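Local coordinates for prophage MuSo2, 43 kDa tail protein (Shewanella oneidensis, PDB 3CDD) that probably serves as a hub protein at the centre of the baseplate of a Mu-like contractile phage tail, at the interface of chains A and B. Numbering follows the deposited sequence. Chains: chain A/B, Prophage MuSo2, 43 kDa tail protein.

Contact 1: the interface of chains A and B. Residues chain A 76, 101, 104-105; chain B 208, 211, 248-250.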
ATOM      1  N   TYR A  76      25.185   9.314   4.801  1.00 30.26           N
ATOM      2  CA  TYR A  76      25.406   9.423   3.370  1.00 30.89           C
ATOM      3  C   TYR A  76      24.141   9.876   2.667  1.00 30.92           C
ATOM      4  O   TYR A  76      23.041   9.580   3.101  1.00 30.41           O
ATOM      5  CB  TYR A  76      25.802   8.065   2.785  1.00 31.52           C
ATOM      6  CG  TYR A  76      26.986   7.445   3.455  1.00 31.23           C
ATOM      7  CD1 TYR A  76      28.283   7.781   3.066  1.00 32.62           C
ATOM      8  CD2 TYR A  76      26.814   6.520   4.481  1.00 32.19           C
ATOM      9  CE1 TYR A  76      29.391   7.211   3.696  1.00 33.24           C
ATOM     10  CE2 TYR A  76      27.913   5.934   5.104  1.00 33.21           C
ATOM     11  CZ  TYR A  76      29.192   6.287   4.709  1.00 32.30           C
ATOM     12  OH  TYR A  76      30.274   5.714   5.336  1.00 33.45           O
ATOM     13  N   ASP A 101      24.286   1.316   5.818  1.00 27.22           N
ATOM     14  CA  ASP A 101      25.071   0.298   5.121  1.00 26.98           C
ATOM     15  C   ASP A 101      24.887  -1.077   5.770  1.00 26.99           C
ATOM     16  O   ASP A 101      24.876  -2.093   5.076  1.00 26.67           O
ATOM     17  CB  ASP A 101      26.559   0.670   5.072  1.00 26.03           C
ATOM     18  CG  ASP A 101      26.860   1.742   4.032  1.00 26.64           C
ATOM     19  OD1 ASP A 101      25.998   1.990   3.148  1.00 26.23           O
ATOM     20  OD2 ASP A 101      27.955   2.345   4.104  1.00 24.80           O
ATOM     21  N   ASP A 104      21.439  -2.304   4.510  1.00 23.50           N
ATOM     22  CA  ASP A 104      21.344  -2.564   3.057  1.00 24.67           C
ATOM     23  C   ASP A 104      22.175  -3.741   2.565  1.00 24.08           C
ATOM     24  O   ASP A 104      21.760  -4.459   1.650  1.00 23.99           O
ATOM     25  CB  ASP A 104      21.812  -1.346   2.248  1.00 24.18           C
ATOM     26  CG  ASP A 104      20.884  -0.175   2.350  1.00 25.80           C
ATOM     27  OD1 ASP A 104      19.734  -0.315   2.868  1.00 24.30           O
ATOM     28  OD2 ASP A 104      21.343   0.909   1.912  1.00 28.71           O
ATOM     29  N   CYS A 105      23.348  -3.922   3.170  1.00 24.45           N
ATOM     30  CA  CYS A 105      24.408  -4.754   2.556  1.00 24.73           C
ATOM     31  C   CYS A 105      24.571  -6.128   3.197  1.00 25.12           C
ATOM     32  O   CYS A 105      24.138  -6.338   4.334  1.00 25.04           O
ATOM     33  CB  CYS A 105      25.735  -3.994   2.593  1.00 24.65           C
ATOM     34  SG  CYS A 105      25.711  -2.386   1.739  1.00 24.40           S
TER
ATOM     35  N   ARG B 208      20.244   4.060  -3.003  1.00 30.71           N
ATOM     36  CA  ARG B 208      19.564   3.136  -2.061  1.00 31.80           C
ATOM     37  C   ARG B 208      19.655   1.655  -2.477  1.00 32.12           C
ATOM     38  O   ARG B 208      19.831   0.768  -1.628  1.00 32.45           O
ATOM     39  CB  ARG B 208      18.098   3.513  -1.837  1.00 31.09           C
ATOM     40  CG  ARG B 208      17.896   4.737  -1.007  1.00 32.32           C
ATOM     41  CD  ARG B 208      16.418   5.114  -0.920  1.00 33.18           C
ATOM     42  NE  ARG B 208      16.202   6.444  -0.341  1.00 33.43           N
ATOM     43  CZ  ARG B 208      16.154   6.715   0.970  1.00 36.05           C
ATOM     44  NH1 ARG B 208      16.319   5.743   1.868  1.00 34.67           N
ATOM     45  NH2 ARG B 208      15.939   7.968   1.389  1.00 33.09           N
ATOM     46  N   PHE B 211      24.939  -1.006  -5.324  1.00 32.91           N
ATOM     47  CA  PHE B 211      25.971  -1.727  -4.577  1.00 33.35           C
ATOM     48  C   PHE B 211      27.308  -1.659  -5.275  1.00 33.91           C
ATOM     49  O   PHE B 211      27.375  -1.554  -6.508  1.00 34.06           O
ATOM     50  CB  PHE B 211      25.511  -3.177  -4.314  1.00 33.08           C
ATOM     51  CG  PHE B 211      24.260  -3.245  -3.466  1.00 32.24           C
ATOM     52  CD1 PHE B 211      22.997  -3.208  -4.047  1.00 30.96           C
ATOM     53  CD2 PHE B 211      24.352  -3.283  -2.079  1.00 31.78           C
ATOM     54  CE1 PHE B 211      21.850  -3.222  -3.269  1.00 29.33           C
ATOM     55  CE2 PHE B 211      23.192  -3.303  -1.288  1.00 31.88           C
ATOM     56  CZ  PHE B 211      21.946  -3.280  -1.895  1.00 31.64           C
ATOM     57  N   ARG B 248      31.722   3.498  -2.427  1.00 32.15           N
ATOM     58  CA  ARG B 248      31.765   3.108  -1.002  1.00 31.97           C
ATOM     59  C   ARG B 248      31.695   1.582  -0.935  1.00 30.61           C
ATOM     60  O   ARG B 248      31.084   0.967  -1.792  1.00 30.45           O
ATOM     61  CB  ARG B 248      30.546   3.708  -0.248  1.00 31.74           C
ATOM     62  CG  ARG B 248      30.677   3.741   1.273  1.00 32.84           C
ATOM     63  CD  ARG B 248      29.329   4.007   1.940  1.00 34.06           C
ATOM     64  NE  ARG B 248      28.701   5.080   1.215  1.00 40.91           N
ATOM     65  CZ  ARG B 248      27.417   5.208   0.958  1.00 39.04           C
ATOM     66  NH1 ARG B 248      26.517   4.334   1.412  1.00 39.20           N
ATOM     67  NH2 ARG B 248      27.056   6.259   0.251  1.00 40.27           N
ATOM     68  N   TYR B 249      32.299   0.977   0.076  1.00 30.07           N
ATOM     69  CA  TYR B 249      32.108  -0.456   0.355  1.00 29.96           C
ATOM     70  C   TYR B 249      30.617  -0.782   0.617  1.00 29.70           C
ATOM     71  O   TYR B 249      30.066  -0.435   1.670  1.00 28.87           O
ATOM     72  CB  TYR B 249      32.992  -0.891   1.539  1.00 29.97           C
ATOM     73  CG  TYR B 249      32.820  -2.336   1.976  1.00 30.67           C
ATOM     74  CD1 TYR B 249      33.437  -3.385   1.280  1.00 30.99           C
ATOM     75  CD2 TYR B 249      32.055  -2.655   3.101  1.00 31.03           C
ATOM     76  CE1 TYR B 249      33.280  -4.720   1.684  1.00 31.92           C
ATOM     77  CE2 TYR B 249      31.892  -3.971   3.513  1.00 30.95           C
ATOM     78  CZ  TYR B 249      32.502  -4.999   2.807  1.00 31.84           C
ATOM     79  OH  TYR B 249      32.325  -6.293   3.237  1.00 30.63           O
ATOM     80  N   ARG B 250      29.983  -1.433  -0.356  1.00 29.24           N
ATOM     81  CA  ARG B 250      28.569  -1.793  -0.271  1.00 30.03           C
ATOM     82  C   ARG B 250      28.344  -3.126  -0.984  1.00 29.86           C
ATOM     83  O   ARG B 250      27.895  -3.137  -2.138  1.00 29.84           O
ATOM     84  CB  ARG B 250      27.685  -0.690  -0.903  1.00 29.51           C
ATOM     85  CG  ARG B 250      27.392   0.478   0.009  1.00 29.41           C
ATOM     86  CD  ARG B 250      26.499   1.531  -0.659  1.00 30.92           C
ATOM     87  NE  ARG B 250      25.174   1.042  -1.058  1.00 31.65           N
ATOM     88  CZ  ARG B 250      24.117   0.954  -0.241  1.00 32.64           C
ATOM     89  NH1 ARG B 250      24.214   1.294   1.049  1.00 32.41           N
ATOM     90  NH2 ARG B 250      22.955   0.513  -0.710  1.00 29.67           N
TER
HETATM   91  O   HOH W   1      30.509   1.377   3.632  1.00 29.06           O
HETATM   92  O   HOH W   2      17.988   0.982   0.938  1.00 41.86           O
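B:Arg248 reaches across from chain B and lays its guanidinium over a face of the A:Tyr76 ring, the two planes only 17° apart. B:Arg248 NE rides above the A:Tyr76 ring, 3.4 Å from its centroid, a cation-pi contact, while CZ sits above CG at the root of the ring. The side chain sets out with CG anti to the backbone N (chi1 -163°) and bends at chi3, and that bend lays the guanidinium against the tyrosine while its edge faces A:Asp101. There B:Arg248 NH1 gives a salt-bridged hydrogen bond of 3.0 Å to the syn lone pair of the carboxylate oxygen A:Asp101 OD1.

The same A:Asp101 OD1 takes a second bond from B:Arg250 NH1, at 2.8 Å and nearly along the C-O axis. B:Arg250 also grips A:Asp104 end-on: NH1 (3.0 Å) and NH2 (3.1 Å) both bond OD2, with the carboxylate turned almost perpendicular to the guanidinium, 84° between planes. Two carboxylates thus share one guanidinium edge, a network that probably favours the charged forms of all four groups. A:Cys105 SG packs on B:Arg250 CA at 3.5 Å. Waters extend the contact, linking A:Asp101 OD2 to B:Tyr249 O and A:Asp104 OD1 to B:Arg208 O.

Both aspartates belong to the short helix 100-104, and A:Tyr76 to the long strand 70-84; the arginines reach them from a loop of chain B just before strand 251-255.

Contact 2: the interface of chains A and B. Residues chain A 80, 82; chain B 203-205, 311-312.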
ATOM      1  N   TRP A  80      19.653  12.306  -4.563  1.00 26.43           N
ATOM      2  CA  TRP A  80      19.729  13.659  -5.061  1.00 26.48           C
ATOM      3  C   TRP A  80      18.453  13.893  -5.887  1.00 26.18           C
ATOM      4  O   TRP A  80      18.134  13.117  -6.782  1.00 26.20           O
ATOM      5  CB  TRP A  80      20.998  13.789  -5.920  1.00 26.94           C
ATOM      6  CG  TRP A  80      21.047  14.979  -6.828  1.00 26.76           C
ATOM      7  CD1 TRP A  80      21.092  14.956  -8.185  1.00 27.61           C
ATOM      8  CD2 TRP A  80      21.028  16.368  -6.444  1.00 27.20           C
ATOM      9  NE1 TRP A  80      21.116  16.244  -8.678  1.00 28.60           N
ATOM     10  CE2 TRP A  80      21.079  17.127  -7.629  1.00 27.75           C
ATOM     11  CE3 TRP A  80      20.969  17.041  -5.211  1.00 28.48           C
ATOM     12  CZ2 TRP A  80      21.094  18.538  -7.627  1.00 27.78           C
ATOM     13  CZ3 TRP A  80      20.994  18.453  -5.209  1.00 28.06           C
ATOM     14  CH2 TRP A  80      21.052  19.173  -6.406  1.00 27.03           C
ATOM     15  N   PRO A  82      16.620  16.780  -7.846  1.00 25.47           N
ATOM     16  CA  PRO A  82      16.415  18.104  -8.451  1.00 24.99           C
ATOM     17  C   PRO A  82      15.087  18.192  -9.205  1.00 24.94           C
ATOM     18  O   PRO A  82      14.605  17.178  -9.730  1.00 24.90           O
ATOM     19  CB  PRO A  82      17.564  18.208  -9.444  1.00 24.05           C
ATOM     20  CG  PRO A  82      17.798  16.753  -9.903  1.00 25.12           C
ATOM     21  CD  PRO A  82      17.390  15.868  -8.724  1.00 24.45           C
TER
ATOM     22  N   GLY B 203      13.749  14.976 -11.343  1.00 27.70           N
ATOM     23  CA  GLY B 203      14.623  13.798 -11.359  1.00 27.81           C
ATOM     24  C   GLY B 203      14.844  13.229  -9.966  1.00 27.45           C
ATOM     25  O   GLY B 203      14.504  13.858  -8.975  1.00 26.98           O
ATOM     26  N   ARG B 204      15.404  12.026  -9.913  1.00 27.65           N
ATOM     27  CA  ARG B 204      15.731  11.332  -8.668  1.00 27.90           C
ATOM     28  C   ARG B 204      16.892  10.401  -8.998  1.00 27.34           C
ATOM     29  O   ARG B 204      16.775   9.552  -9.889  1.00 27.05           O
ATOM     30  CB  ARG B 204      14.532  10.521  -8.134  1.00 27.41           C
ATOM     31  CG  ARG B 204      14.852   9.764  -6.829  1.00 28.49           C
ATOM     32  CD  ARG B 204      13.611   9.172  -6.156  1.00 30.46           C
ATOM     33  NE  ARG B 204      12.719  10.244  -5.693  1.00 35.00           N
ATOM     34  CZ  ARG B 204      12.750  10.795  -4.483  1.00 35.77           C
ATOM     35  NH1 ARG B 204      13.604  10.368  -3.567  1.00 37.06           N
ATOM     36  NH2 ARG B 204      11.912  11.778  -4.186  1.00 37.07           N
ATOM     37  N   PHE B 205      18.011  10.597  -8.303  1.00 26.72           N
ATOM     38  CA  PHE B 205      19.238   9.830  -8.513  1.00 27.11           C
ATOM     39  C   PHE B 205      19.619   9.260  -7.152  1.00 26.37           C
ATOM     40  O   PHE B 205      19.938  10.015  -6.229  1.00 26.35           O
ATOM     41  CB  PHE B 205      20.366  10.728  -9.060  1.00 27.40           C
ATOM     42  CG  PHE B 205      19.989  11.507 -10.316  1.00 29.72           C
ATOM     43  CD1 PHE B 205      20.508  11.141 -11.559  1.00 34.02           C
ATOM     44  CD2 PHE B 205      19.139  12.610 -10.249  1.00 30.69           C
ATOM     45  CE1 PHE B 205      20.169  11.879 -12.725  1.00 35.68           C
ATOM     46  CE2 PHE B 205      18.761  13.330 -11.393  1.00 32.14           C
ATOM     47  CZ  PHE B 205      19.292  12.974 -12.635  1.00 32.85           C
ATOM     48  N   ILE B 311      20.848  21.641 -14.396  1.00 34.69           N
ATOM     49  CA  ILE B 311      20.181  21.571 -13.095  1.00 35.53           C
ATOM     50  C   ILE B 311      20.070  20.136 -12.580  1.00 36.16           C
ATOM     51  O   ILE B 311      20.373  19.896 -11.417  1.00 36.17           O
ATOM     52  CB  ILE B 311      18.862  22.347 -13.019  1.00 34.58           C
ATOM     53  CG1 ILE B 311      19.127  23.834 -13.297  1.00 34.51           C
ATOM     54  CG2 ILE B 311      18.265  22.207 -11.618  1.00 34.34           C
ATOM     55  CD1 ILE B 311      17.880  24.646 -13.480  1.00 30.83           C
HETATM   56  N   MSE B 312      19.666  19.204 -13.443  1.00 38.14           N
HETATM   57  CA  MSE B 312      19.653  17.767 -13.118  1.00 40.30           C
HETATM   58  C   MSE B 312      21.095  17.291 -12.948  1.00 40.66           C
HETATM   59  O   MSE B 312      21.491  16.734 -11.896  1.00 40.67           O
HETATM   60  CB  MSE B 312      19.093  16.945 -14.283  1.00 41.21           C
HETATM   61  CG  MSE B 312      17.674  17.201 -14.733  1.00 47.03           C
HETATM   62 SE   MSE B 312      16.251  16.460 -13.584  1.00 54.65          SE
HETATM   63  CE  MSE B 312      15.768  18.144 -12.770  1.00 52.61           C
TER
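An antiparallel beta pairing joins A:Trp80 to B:Phe205 here, so that strand 70-84 of chain A lies along strand 200-206 of chain B and continues its hydrogen bonding across the subunit boundary. In the deposited trimer this stitches neighbouring copies together edge to edge.

The backbones of A:Trp80 and B:Phe205 bond both ways: A:Trp80 N gives to B:Phe205 O at 2.8 Å, and B:Phe205 N gives to A:Trp80 O at 2.9 Å. Two residues along chain A, A:Pro82 O accepts from B:Gly203 N, also at 2.9 Å. Proline has no N-H to offer, but its carbonyl still extends the pairing.

The side chains of A:Trp80 and B:Phe205 lie side by side and point the same way, indole CD1 meeting phenyl CD2 at 3.7 Å. In A:Trp80 the indole swings away from the backbone N and lies beside the carbonyl carbon (chi1 163°), a setting that carries its N-H toward the loop of B:Met312, a selenomethionine in the crystal. A:Trp80 NE1 donates to the backbone O of B:Met312 over a long 3.3 Å, yet the bond is straight, 170° at the hydrogen, and lies in both the indole and the carbonyl planes. This bond should help fix the rotation of the indole about its side-chain torsions.

A:Pro82 packs against B:Met312 and B:Phe205. Its CD covers part of one face of A:Trp80's own ring, while A:Pro82 CG touches the B:Met312 methyl CE at 3.8 Å and B:Phe205 CE2 at 3.9 Å. The selenomethionine side chain, bent at chi2 and chi3, crosses the proline at about a right angle.

Backbone bonds thus set the register of the two strands, and the tryptophan and proline secure it against a second segment of chain B, probably helping to hold the subunits in the ring expected of a baseplate hub.

The C-alpha centres of contact 1 and contact 2 lie about 20 Å apart, and both draw on strand 70-84 of chain A: A:Tyr76 serves contact 1, A:Trp80 and A:Pro82 contact 2. On the chain B side, strand 200-206 leads on towards B:Arg208 and B:Phe211, so a continuous stretch also runs between the two. Contact 1 is mainly charged, contact 2 mainly backbone pairing with apolar cover. Because chains A and B present different surfaces to each other, the interface is head-to-tail in character, which suits a closed three-subunit ring such as the deposited trimer.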